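Local coordinates for DNA-binding protein HU (Thermotoga maritima, PDB 1B8Z) that wraps and condenses DNA as a histone-like protein, stabilising the double helix against denaturation under extreme conditions, at residues 5-10 with 20-25. Sequence-based numbering, arbitrary orientation.
Sequences ELIDRV and DVKLIL
The backbone carbonyl oxygen of V21 takes the shortest of the backbone hydrogen bonds within the two segments, a single bond, from L25 N at 2.8 Å; it is an ordinary helical bond within 20-25, and no hydrogen bond passes between the two helices. What joins them is hydrocarbon. The segments cross at 120° with their axes 9.5 Å apart, and I7 lies at the centre, its short CG2 branch turned to V21 and its longer CG1-CD1 branch shared by L25 and K22. Its CG2, anti to the backbone N, passes V21 as the two side chains run in opposite directions, with I7 CG2 4.0 Å from V21 CG1. The other branch, anti to the carbonyl carbon, crosses L25 obliquely, bringing I7 CG1 to 3.7 Å from L25 CD2, while I7 CD1 reaches the methylenes of K22, 3.9 Å from CD. A beta-branched isoleucine suits this place because it spreads carbon in two directions close to the helix; an alanine here would probably loosen the helix pair, since the contacts to V21, K22 and L25 would all be lost. Compact V10 fits beside V21, CG1 to CG1 at 3.7 Å, and the longer L6 meets L25 through their CD2 methyls. Lysine serves the exposed margin well: the aliphatic part of K22 crosses the CD1 tip of I7 obliquely, then bends at chi4 (35°), its NZ ending in a salt bridge with D26. L6 and V10 also pack on T31 of the second subunit, and L25 on its I28, so this pair of helices, 3-14 and 18-37, contributes to the dimer interface of the HU fold. Cohesion thus rests on the fit of buried branched side chains, with charge kept to the margin.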
ATOM      1  N   GLU B   5     -10.328  -1.199  -9.337  1.00 14.82           N
ATOM      2  CA  GLU B   5      -9.577  -1.990 -10.295  1.00 15.89           C
ATOM      3  C   GLU B   5      -8.391  -2.675  -9.599  1.00 16.84           C
ATOM      4  O   GLU B   5      -8.006  -3.799  -9.937  1.00 16.22           O
ATOM      5  CB  GLU B   5      -9.062  -1.179 -11.476  1.00 19.12           C
ATOM      6  CG  GLU B   5     -10.128  -0.520 -12.328  1.00 28.97           C
ATOM      7  CD  GLU B   5      -9.513   0.478 -13.301  1.00 38.43           C
ATOM      8  OE1 GLU B   5      -9.246   1.640 -12.913  1.00 32.13           O
ATOM      9  OE2 GLU B   5      -9.328   0.054 -14.464  1.00 40.53           O
ATOM     10  N   LEU B   6      -7.760  -1.947  -8.669  1.00 14.96           N
ATOM     11  CA  LEU B   6      -6.663  -2.549  -7.890  1.00 12.91           C
ATOM     12  C   LEU B   6      -7.157  -3.793  -7.170  1.00 14.41           C
ATOM     13  O   LEU B   6      -6.477  -4.844  -7.235  1.00 16.29           O
ATOM     14  CB  LEU B   6      -6.101  -1.498  -6.912  1.00 13.68           C
ATOM     15  CG  LEU B   6      -5.049  -1.995  -5.902  1.00 14.30           C
ATOM     16  CD1 LEU B   6      -3.820  -2.496  -6.629  1.00 19.06           C
ATOM     17  CD2 LEU B   6      -4.691  -0.851  -4.944  1.00 17.54           C
ATOM     18  N   ILE B   7      -8.283  -3.725  -6.484  1.00 15.00           N
ATOM     19  CA  ILE B   7      -8.848  -4.877  -5.779  1.00 12.86           C
ATOM     20  C   ILE B   7      -9.108  -6.010  -6.773  1.00 14.49           C
ATOM     21  O   ILE B   7      -8.726  -7.147  -6.478  1.00 17.48           O
ATOM     22  CB  ILE B   7     -10.110  -4.481  -5.011  1.00 14.54           C
ATOM     23  CG1 ILE B   7      -9.732  -3.574  -3.813  1.00 18.38           C
ATOM     24  CG2 ILE B   7     -10.861  -5.712  -4.494  1.00 18.22           C
ATOM     25  CD1 ILE B   7     -10.937  -2.826  -3.274  1.00 21.38           C
ATOM     26  N   ASP B   8      -9.716  -5.728  -7.919  1.00 16.27           N
ATOM     27  CA  ASP B   8     -10.009  -6.823  -8.865  1.00 17.25           C
ATOM     28  C   ASP B   8      -8.752  -7.484  -9.385  1.00 17.36           C
ATOM     29  O   ASP B   8      -8.691  -8.732  -9.486  1.00 20.06           O
ATOM     30  CB  ASP B   8     -10.748  -6.207 -10.069  1.00 20.11           C
ATOM     31  CG  ASP B   8     -12.174  -5.822  -9.750  1.00 26.73           C
ATOM     32  OD1 ASP B   8     -12.721  -6.133  -8.681  1.00 33.24           O
ATOM     33  OD2 ASP B   8     -12.767  -5.153 -10.645  1.00 34.89           O
ATOM     34  N   ARG B   9      -7.697  -6.735  -9.687  1.00 16.23           N
ATOM     35  CA  ARG B   9      -6.455  -7.276 -10.206  1.00 16.81           C
ATOM     36  C   ARG B   9      -5.779  -8.121  -9.121  1.00 17.80           C
ATOM     37  O   ARG B   9      -5.267  -9.202  -9.421  1.00 18.41           O
ATOM     38  CB  ARG B   9      -5.467  -6.210 -10.662  1.00 19.04           C
ATOM     39  CG  ARG B   9      -5.989  -5.390 -11.846  1.00 25.78           C
ATOM     40  CD  ARG B   9      -4.866  -4.528 -12.411  1.00 28.68           C
ATOM     41  NE  ARG B   9      -5.330  -3.799 -13.598  1.00 37.32           N
ATOM     42  CZ  ARG B   9      -5.109  -4.200 -14.846  1.00 45.85           C
ATOM     43  NH1 ARG B   9      -4.433  -5.319 -15.087  1.00 45.22           N
ATOM     44  NH2 ARG B   9      -5.566  -3.472 -15.862  1.00 44.54           N
ATOM     45  N   VAL B  10      -5.753  -7.581  -7.895  1.00 14.14           N
ATOM     46  CA  VAL B  10      -5.103  -8.372  -6.839  1.00 14.15           C
ATOM     47  C   VAL B  10      -5.879  -9.631  -6.552  1.00 16.64           C
ATOM     48  O   VAL B  10      -5.266 -10.702  -6.317  1.00 17.60           O
ATOM     49  CB  VAL B  10      -4.975  -7.471  -5.574  1.00 13.54           C
ATOM     50  CG1 VAL B  10      -4.585  -8.300  -4.345  1.00 13.69           C
ATOM     51  CG2 VAL B  10      -3.986  -6.369  -5.869  1.00 16.24           C
ATOM     52  N   ASP B  20     -12.240 -10.284   0.628  1.00 19.89           N
ATOM     53  CA  ASP B  20     -11.104 -10.454   1.532  1.00 20.26           C
ATOM     54  C   ASP B  20      -9.979  -9.494   1.141  1.00 18.60           C
ATOM     55  O   ASP B  20      -9.333  -8.935   2.025  1.00 18.02           O
ATOM     56  CB  ASP B  20     -10.596 -11.897   1.494  1.00 23.90           C
ATOM     57  CG  ASP B  20     -11.643 -12.836   2.093  1.00 28.93           C
ATOM     58  OD1 ASP B  20     -12.427 -12.397   2.950  1.00 33.71           O
ATOM     59  OD2 ASP B  20     -11.632 -14.018   1.708  1.00 33.06           O
ATOM     60  N   VAL B  21      -9.787  -9.299  -0.159  1.00 17.18           N
ATOM     61  CA  VAL B  21      -8.779  -8.343  -0.630  1.00 14.30           C
ATOM     62  C   VAL B  21      -9.166  -6.947  -0.152  1.00 15.01           C
ATOM     63  O   VAL B  21      -8.301  -6.221   0.337  1.00 14.80           O
ATOM     64  CB  VAL B  21      -8.628  -8.375  -2.155  1.00 14.65           C
ATOM     65  CG1 VAL B  21      -7.722  -7.247  -2.614  1.00 16.87           C
ATOM     66  CG2 VAL B  21      -8.069  -9.739  -2.575  1.00 18.96           C
ATOM     67  N   LYS B  22     -10.458  -6.586  -0.296  1.00 15.68           N
ATOM     68  CA  LYS B  22     -10.853  -5.250   0.178  1.00 15.68           C
ATOM     69  C   LYS B  22     -10.652  -5.078   1.669  1.00 15.17           C
ATOM     70  O   LYS B  22     -10.119  -4.030   2.109  1.00 16.13           O
ATOM     71  CB  LYS B  22     -12.333  -5.008  -0.178  1.00 19.73           C
ATOM     72  CG  LYS B  22     -12.739  -3.586   0.229  1.00 25.65           C
ATOM     73  CD  LYS B  22     -13.870  -3.094  -0.659  1.00 32.34           C
ATOM     74  CE  LYS B  22     -14.666  -1.995   0.017  1.00 35.53           C
ATOM     75  NZ  LYS B  22     -13.861  -1.085   0.863  1.00 38.72           N
ATOM     76  N   LEU B  23     -10.959  -6.073   2.489  1.00 15.17           N
ATOM     77  CA  LEU B  23     -10.749  -5.988   3.931  1.00 16.48           C
ATOM     78  C   LEU B  23      -9.260  -5.808   4.273  1.00 13.50           C
ATOM     79  O   LEU B  23      -8.902  -4.881   5.001  1.00 15.32           O
ATOM     80  CB  LEU B  23     -11.321  -7.219   4.638  1.00 21.42           C
ATOM     81  CG  LEU B  23     -10.899  -7.374   6.100  1.00 24.32           C
ATOM     82  CD1 LEU B  23     -11.545  -6.318   6.978  1.00 25.40           C
ATOM     83  CD2 LEU B  23     -11.192  -8.775   6.627  1.00 29.15           C
ATOM     84  N   ILE B  24      -8.453  -6.622   3.569  1.00 14.14           N
ATOM     85  CA  ILE B  24      -7.007  -6.512   3.904  1.00 13.58           C
ATOM     86  C   ILE B  24      -6.422  -5.225   3.368  1.00 13.69           C
ATOM     87  O   ILE B  24      -5.677  -4.531   4.095  1.00 13.63           O
ATOM     88  CB  ILE B  24      -6.265  -7.769   3.446  1.00 13.10           C
ATOM     89  CG1 ILE B  24      -6.672  -8.923   4.382  1.00 21.02           C
ATOM     90  CG2 ILE B  24      -4.763  -7.546   3.527  1.00 14.44           C
ATOM     91  CD1 ILE B  24      -6.348 -10.296   3.865  1.00 26.05           C
ATOM     92  N   LEU B  25      -6.809  -4.773   2.170  1.00 12.81           N
ATOM     93  CA  LEU B  25      -6.307  -3.500   1.666  1.00 11.35           C
ATOM     94  C   LEU B  25      -6.726  -2.347   2.557  1.00 12.61           C
ATOM     95  O   LEU B  25      -5.904  -1.517   2.939  1.00 12.62           O
ATOM     96  CB  LEU B  25      -6.848  -3.282   0.242  1.00 11.46           C
ATOM     97  CG  LEU B  25      -6.541  -1.919  -0.359  1.00 13.57           C
ATOM     98  CD1 LEU B  25      -5.058  -1.646  -0.505  1.00 17.44           C
ATOM     99  CD2 LEU B  25      -7.244  -1.734  -1.710  1.00 19.12           C
TER